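Local coordinates for alpha-amylase (Eubacterium rectale DSM 17629, PDB 6AZ5), which probably binds starch and related alpha-glucans, as a family 41 carbohydrate-binding module of a surface-anchored gut bacterial alpha-amylase, at residues Tyr9-Glu12 and Asp13-Thr16; Lys77-Asp80 and Gly81-Thr85. All coordinates share one frame; numbering follows the deposited sequence.

Contact 1 of 2, residues Tyr9-Glu12 and Asp13-Thr16; sequences YYNE and DLST
Asn-11 and Asp-13 meet through a hydrogen bond from Asp-13 N to Asn-11 OD1 (2.7 Å), its donor tilted 22° from the plane of the amide carbonyl. With CG anti to the backbone N (chi1 -172°), the Asn-11 side chain is swung forward along the chain, so that OD1 reaches the N-H two residues on. This bond closes an Asx turn. The backbone bond from Leu-14 N to Asn-11 O, at 2.9 Å, closes the type I beta turn from Asn-11 to Leu-14 on which it is overlaid, just where strand 3-10 of the beta-sandwich runs out into its loop. Separately, at its other corner the amide donates ND2 to Tyr-9 OH (3.0 Å), with the hydroxyl almost in the amide plane; the same hydroxyl is also hydrogen-bonded to Asp-104. Asparagine suits the place because one flat group both accepts and donates: an alanine here would probably leave Asp-13 N without its side-chain acceptor and Tyr-9 OH without its amide donor. Leu-14 adds van der Waals contact, its CG 3.9 Å from Asn-11 CB, and an apolar one, its CD1 reaching the edge of the Tyr-9 ring, near the ring plane, 4.0 Å from CE2. The acids Glu-12 and Asp-13 lie side by side, exposed to solvent, Glu-12 OE2 staying 4.8 Å from Asp-13 OD1, and their like charges probably favour solvent.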
ATOM      1  N   TYR A   9      -0.926   3.513   3.307  1.00 15.74           N
ATOM      2  CA  TYR A   9      -0.199   4.399   2.397  1.00 17.34           C
ATOM      3  C   TYR A   9      -0.391   5.871   2.748  1.00 20.05           C
ATOM      4  O   TYR A   9      -1.509   6.333   2.979  1.00 19.77           O
ATOM      5  CB  TYR A   9      -0.630   4.153   0.950  1.00 17.89           C
ATOM      6  CG  TYR A   9      -0.104   5.165  -0.045  1.00 21.40           C
ATOM      7  CD1 TYR A   9       1.237   5.180  -0.412  1.00 24.25           C
ATOM      8  CD2 TYR A   9      -0.954   6.098  -0.634  1.00 24.86           C
ATOM      9  CE1 TYR A   9       1.723   6.104  -1.328  1.00 24.54           C
ATOM     10  CE2 TYR A   9      -0.480   7.022  -1.554  1.00 24.11           C
ATOM     11  CZ  TYR A   9       0.860   7.021  -1.896  1.00 27.68           C
ATOM     12  OH  TYR A   9       1.334   7.938  -2.809  1.00 24.20           O
ATOM     13  N   TYR A  10       0.709   6.607   2.792  1.00 20.95           N
ATOM     14  CA  TYR A  10       0.624   8.027   3.085  1.00 25.14           C
ATOM     15  C   TYR A  10       1.260   8.858   1.982  1.00 26.84           C
ATOM     16  O   TYR A  10       2.351   8.551   1.496  1.00 24.56           O
ATOM     17  CB  TYR A  10       1.286   8.355   4.427  1.00 27.38           C
ATOM     18  CG  TYR A  10       1.308   9.835   4.729  1.00 26.13           C
ATOM     19  CD1 TYR A  10       0.202  10.466   5.282  1.00 26.41           C
ATOM     20  CD2 TYR A  10       2.434  10.605   4.452  1.00 30.87           C
ATOM     21  CE1 TYR A  10       0.217  11.826   5.553  1.00 37.35           C
ATOM     22  CE2 TYR A  10       2.456  11.966   4.721  1.00 31.30           C
ATOM     23  CZ  TYR A  10       1.347  12.568   5.269  1.00 34.07           C
ATOM     24  OH  TYR A  10       1.366  13.918   5.539  1.00 46.11           O
ATOM     25  N   ASN A  11       0.550   9.913   1.599  1.00 31.72           N
ATOM     26  CA  ASN A  11       1.038  10.904   0.652  1.00 32.40           C
ATOM     27  C   ASN A  11       0.464  12.254   1.056  1.00 33.50           C
ATOM     28  O   ASN A  11      -0.751  12.454   1.024  1.00 34.98           O
ATOM     29  CB  ASN A  11       0.643  10.546  -0.785  1.00 32.05           C
ATOM     30  CG  ASN A  11       1.299  11.449  -1.819  1.00 32.44           C
ATOM     31  OD1 ASN A  11       1.511  12.637  -1.582  1.00 39.97           O
ATOM     32  ND2 ASN A  11       1.621  10.885  -2.973  1.00 27.02           N
ATOM     33  N   GLU A  12       1.340  13.171   1.454  1.00 40.00           N
ATOM     34  CA  GLU A  12       0.909  14.481   1.928  1.00 40.86           C
ATOM     35  C   GLU A  12       0.198  15.261   0.827  1.00 31.83           C
ATOM     36  O   GLU A  12      -0.595  16.159   1.107  1.00 32.82           O
ATOM     37  CB  GLU A  12       2.103  15.280   2.459  1.00 40.88           C
ATOM     38  CG  GLU A  12       3.268  15.379   1.486  1.00 44.49           C
ATOM     39  CD  GLU A  12       4.383  16.276   1.999  1.00 56.89           C
ATOM     40  OE1 GLU A  12       4.187  16.926   3.049  1.00 57.84           O
ATOM     41  OE2 GLU A  12       5.450  16.330   1.351  1.00 51.74           O
ATOM     42  N   ASP A  13       0.477  14.901  -0.423  1.00 29.29           N
ATOM     43  CA  ASP A  13      -0.136  15.566  -1.569  1.00 39.61           C
ATOM     44  C   ASP A  13      -1.475  14.942  -1.974  1.00 39.81           C
ATOM     45  O   ASP A  13      -2.073  15.344  -2.974  1.00 37.20           O
ATOM     46  CB  ASP A  13       0.823  15.553  -2.762  1.00 37.93           C
ATOM     47  CG  ASP A  13       2.070  16.383  -2.515  1.00 45.56           C
ATOM     48  OD1 ASP A  13       1.989  17.368  -1.747  1.00 45.70           O
ATOM     49  OD2 ASP A  13       3.132  16.048  -3.084  1.00 51.49           O
ATOM     50  N   LEU A  14      -1.939  13.963  -1.204  1.00 34.89           N
ATOM     51  CA  LEU A  14      -3.235  13.344  -1.455  1.00 33.12           C
ATOM     52  C   LEU A  14      -4.119  13.476  -0.231  1.00 33.35           C
ATOM     53  O   LEU A  14      -3.634  13.746   0.866  1.00 41.64           O
ATOM     54  CB  LEU A  14      -3.085  11.872  -1.838  1.00 28.58           C
ATOM     55  CG  LEU A  14      -2.319  11.579  -3.130  1.00 27.28           C
ATOM     56  CD1 LEU A  14      -2.241  10.079  -3.368  1.00 25.82           C
ATOM     57  CD2 LEU A  14      -2.947  12.283  -4.327  1.00 25.10           C
ATOM     58  N   SER A  15      -5.421  13.295  -0.424  1.00 35.05           N
ATOM     59  CA  SER A  15      -6.377  13.413   0.667  1.00 36.17           C
ATOM     60  C   SER A  15      -7.287  12.193   0.742  1.00 36.07           C
ATOM     61  O   SER A  15      -7.824  11.744  -0.270  1.00 31.77           O
ATOM     62  CB  SER A  15      -7.207  14.685   0.507  1.00 35.32           C
ATOM     63  OG  SER A  15      -8.420  14.599   1.228  1.00 40.95           O
ATOM     64  N   THR A  16      -7.455  11.658   1.948  1.00 35.78           N
ATOM     65  CA  THR A  16      -8.265  10.462   2.138  1.00 33.91           C
ATOM     66  C   THR A  16      -9.748  10.810   2.153  1.00 38.64           C
ATOM     67  O   THR A  16     -10.602   9.928   2.226  1.00 41.89           O
ATOM     68  CB  THR A  16      -7.893   9.721   3.438  1.00 32.17           C
ATOM     69  OG1 THR A  16      -8.192  10.545   4.569  1.00 38.97           O
ATOM     70  CG2 THR A  16      -6.414   9.377   3.451  1.00 29.36           C
TER

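Contact 2 of 2, residues Lys77-Asp80 and Gly81-Thr85; sequences KGWD and GGSDT
Trp-79 has CG beside its backbone N (chi1 -71°), and the ring, turned across the CB-CG bond (chi2 96°), carries its six-membered part back to Ser-83, which the turn of the chain brings alongside. The serine holds OG between its backbone N and carbonyl carbon (chi1 62°), which sets the hydroxyl at the edge of the indole, in its plane. The carbon beneath it makes the closer approach, Ser-83 CB lying 3.7 Å from Trp-79 CZ3, and the short serine side chain fits against the ring edge. Elsewhere the indole makes a cation-pi contact with Arg-72 and an edge-to-face one with Trp-26. Exposed tryptophans are a common means of stacking on sugars in starch-binding modules of this beta-sandwich type, and a comparable part for Trp-79 is possible. Behind the ring the loop between strands 66-72 and 88-91 turns sharply, closed by Gly-82 N donating to Trp-79 O at 2.8 Å. Gly-81 N makes weak bonds to Lys-77 O and Gly-78 O. Glycine fits all three positions: Gly-78 has a positive phi, a side chain on Gly-81 would crowd Lys-77 CB, and one on Gly-82 would jam against the preceding carbonyl. A water donates both to Gly-78 O (2.9 Å) and to Gly-82 O (2.6 Å), bridging the two carbonyls across the turn.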
ATOM      1  N   LYS A  77      -7.378   8.286 -14.472  1.00 40.93           N
ATOM      2  CA  LYS A  77      -6.553   8.726 -15.594  1.00 33.54           C
ATOM      3  C   LYS A  77      -5.462   7.705 -15.891  1.00 34.27           C
ATOM      4  O   LYS A  77      -4.504   8.009 -16.595  1.00 33.12           O
ATOM      5  CB  LYS A  77      -5.917  10.090 -15.312  1.00 32.49           C
ATOM      6  CG  LYS A  77      -6.841  11.106 -14.658  1.00 35.07           C
ATOM      7  CD  LYS A  77      -8.100  11.327 -15.479  1.00 46.18           C
ATOM      8  CE  LYS A  77      -9.090  12.219 -14.745  1.00 46.69           C
ATOM      9  NZ  LYS A  77     -10.473  12.088 -15.294  1.00 53.51           N
ATOM     10  N   GLY A  78      -5.613   6.497 -15.356  1.00 38.79           N
ATOM     11  CA  GLY A  78      -4.600   5.468 -15.515  1.00 34.11           C
ATOM     12  C   GLY A  78      -3.276   5.914 -14.919  1.00 28.95           C
ATOM     13  O   GLY A  78      -3.240   6.550 -13.866  1.00 34.29           O
ATOM     14  N   TRP A  79      -2.186   5.591 -15.598  1.00 25.93           N
ATOM     15  CA  TRP A  79      -0.863   6.020 -15.161  1.00 31.27           C
ATOM     16  C   TRP A  79      -0.691   7.526 -15.303  1.00 37.20           C
ATOM     17  O   TRP A  79       0.059   8.150 -14.548  1.00 34.77           O
ATOM     18  CB  TRP A  79       0.220   5.293 -15.954  1.00 26.15           C
ATOM     19  CG  TRP A  79       0.331   3.850 -15.594  1.00 29.20           C
ATOM     20  CD1 TRP A  79      -0.249   2.796 -16.236  1.00 29.66           C
ATOM     21  CD2 TRP A  79       1.062   3.300 -14.494  1.00 29.19           C
ATOM     22  NE1 TRP A  79       0.083   1.618 -15.607  1.00 31.00           N
ATOM     23  CE2 TRP A  79       0.887   1.901 -14.534  1.00 29.93           C
ATOM     24  CE3 TRP A  79       1.845   3.854 -13.477  1.00 27.01           C
ATOM     25  CZ2 TRP A  79       1.467   1.049 -13.596  1.00 24.46           C
ATOM     26  CZ3 TRP A  79       2.419   3.008 -12.549  1.00 29.71           C
ATOM     27  CH2 TRP A  79       2.228   1.621 -12.614  1.00 26.04           C
ATOM     28  N   ASP A  80      -1.401   8.106 -16.267  1.00 30.14           N
ATOM     29  CA  ASP A  80      -1.291   9.530 -16.561  1.00 32.14           C
ATOM     30  C   ASP A  80      -1.766  10.379 -15.390  1.00 32.24           C
ATOM     31  O   ASP A  80      -1.445  11.561 -15.301  1.00 36.75           O
ATOM     32  CB  ASP A  80      -2.084   9.881 -17.824  1.00 38.09           C
ATOM     33  CG  ASP A  80      -1.638   9.074 -19.036  1.00 47.12           C
ATOM     34  OD1 ASP A  80      -0.436   8.736 -19.122  1.00 51.45           O
ATOM     35  OD2 ASP A  80      -2.490   8.777 -19.900  1.00 54.80           O
ATOM     36  N   GLY A  81      -2.525   9.768 -14.486  1.00 29.87           N
ATOM     37  CA  GLY A  81      -2.936  10.442 -13.267  1.00 30.89           C
ATOM     38  C   GLY A  81      -1.787  10.599 -12.287  1.00 25.59           C
ATOM     39  O   GLY A  81      -1.913  11.285 -11.274  1.00 32.57           O
ATOM     40  N   GLY A  82      -0.662   9.959 -12.593  1.00 23.91           N
ATOM     41  CA  GLY A  82       0.503  10.024 -11.731  1.00 34.66           C
ATOM     42  C   GLY A  82       0.726   8.772 -10.901  1.00 29.53           C
ATOM     43  O   GLY A  82      -0.221   8.102 -10.494  1.00 29.11           O
ATOM     44  N   SER A  83       1.991   8.457 -10.654  1.00 31.33           N
ATOM     45  CA  SER A  83       2.338   7.349  -9.776  1.00 29.06           C
ATOM     46  C   SER A  83       3.452   7.755  -8.818  1.00 39.87           C
ATOM     47  O   SER A  83       3.886   8.905  -8.819  1.00 41.97           O
ATOM     48  CB  SER A  83       2.738   6.118 -10.597  1.00 31.27           C
ATOM     49  OG  SER A  83       3.883   6.370 -11.387  1.00 34.29           O
ATOM     50  N   ASP A  84       3.911   6.814  -7.999  1.00 37.73           N
ATOM     51  CA  ASP A  84       4.998   7.082  -7.058  1.00 37.17           C
ATOM     52  C   ASP A  84       6.309   7.337  -7.810  1.00 45.29           C
ATOM     53  O   ASP A  84       6.407   7.056  -9.016  1.00 40.75           O
ATOM     54  CB  ASP A  84       5.159   5.914  -6.080  1.00 33.67           C
ATOM     55  CG  ASP A  84       6.143   6.212  -4.957  1.00 42.82           C
ATOM     56  OD1 ASP A  84       6.236   7.383  -4.532  1.00 45.93           O
ATOM     57  OD2 ASP A  84       6.840   5.273  -4.517  1.00 38.94           O
ATOM     58  N   THR A  85       7.317   7.860  -7.109  1.00 41.95           N
ATOM     59  CA  THR A  85       8.562   8.266  -7.769  1.00 44.93           C
ATOM     60  C   THR A  85       9.498   7.130  -8.224  1.00 38.21           C
ATOM     61  O   THR A  85      10.482   7.404  -8.909  1.00 33.73           O
ATOM     62  CB  THR A  85       9.387   9.237  -6.868  1.00 40.01           C
ATOM     63  OG1 THR A  85       9.690   8.607  -5.618  1.00 43.21           O
ATOM     64  CG2 THR A  85       8.610  10.511  -6.621  1.00 43.17           C
TER
HETATM   65  O   HOH W   1      -2.713   7.837 -11.293  1.00 19.97           O

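Contact 1 comes first along the chain, at the end of strand 3-10, and contact 2 follows in the loop joining strands 66-72 and 88-91. Their centres are 14 Å apart and their nearest atoms about 5 Å, so they do not touch, yet both loops belong to the same end of the sandwich. Shared neighbours connect them. Tyr-73 is touched by Asn-11 and Leu-14 and is hydrogen-bonded through its backbone to Gly-82; Tyr-102 meets the ring of Tyr-9 and hydrogen-bonds through its hydroxyl to Asp-84. Contact 1 is partly buried, whereas contact 2 lies at the surface, where the exposed Trp-79 could be available to a glucan.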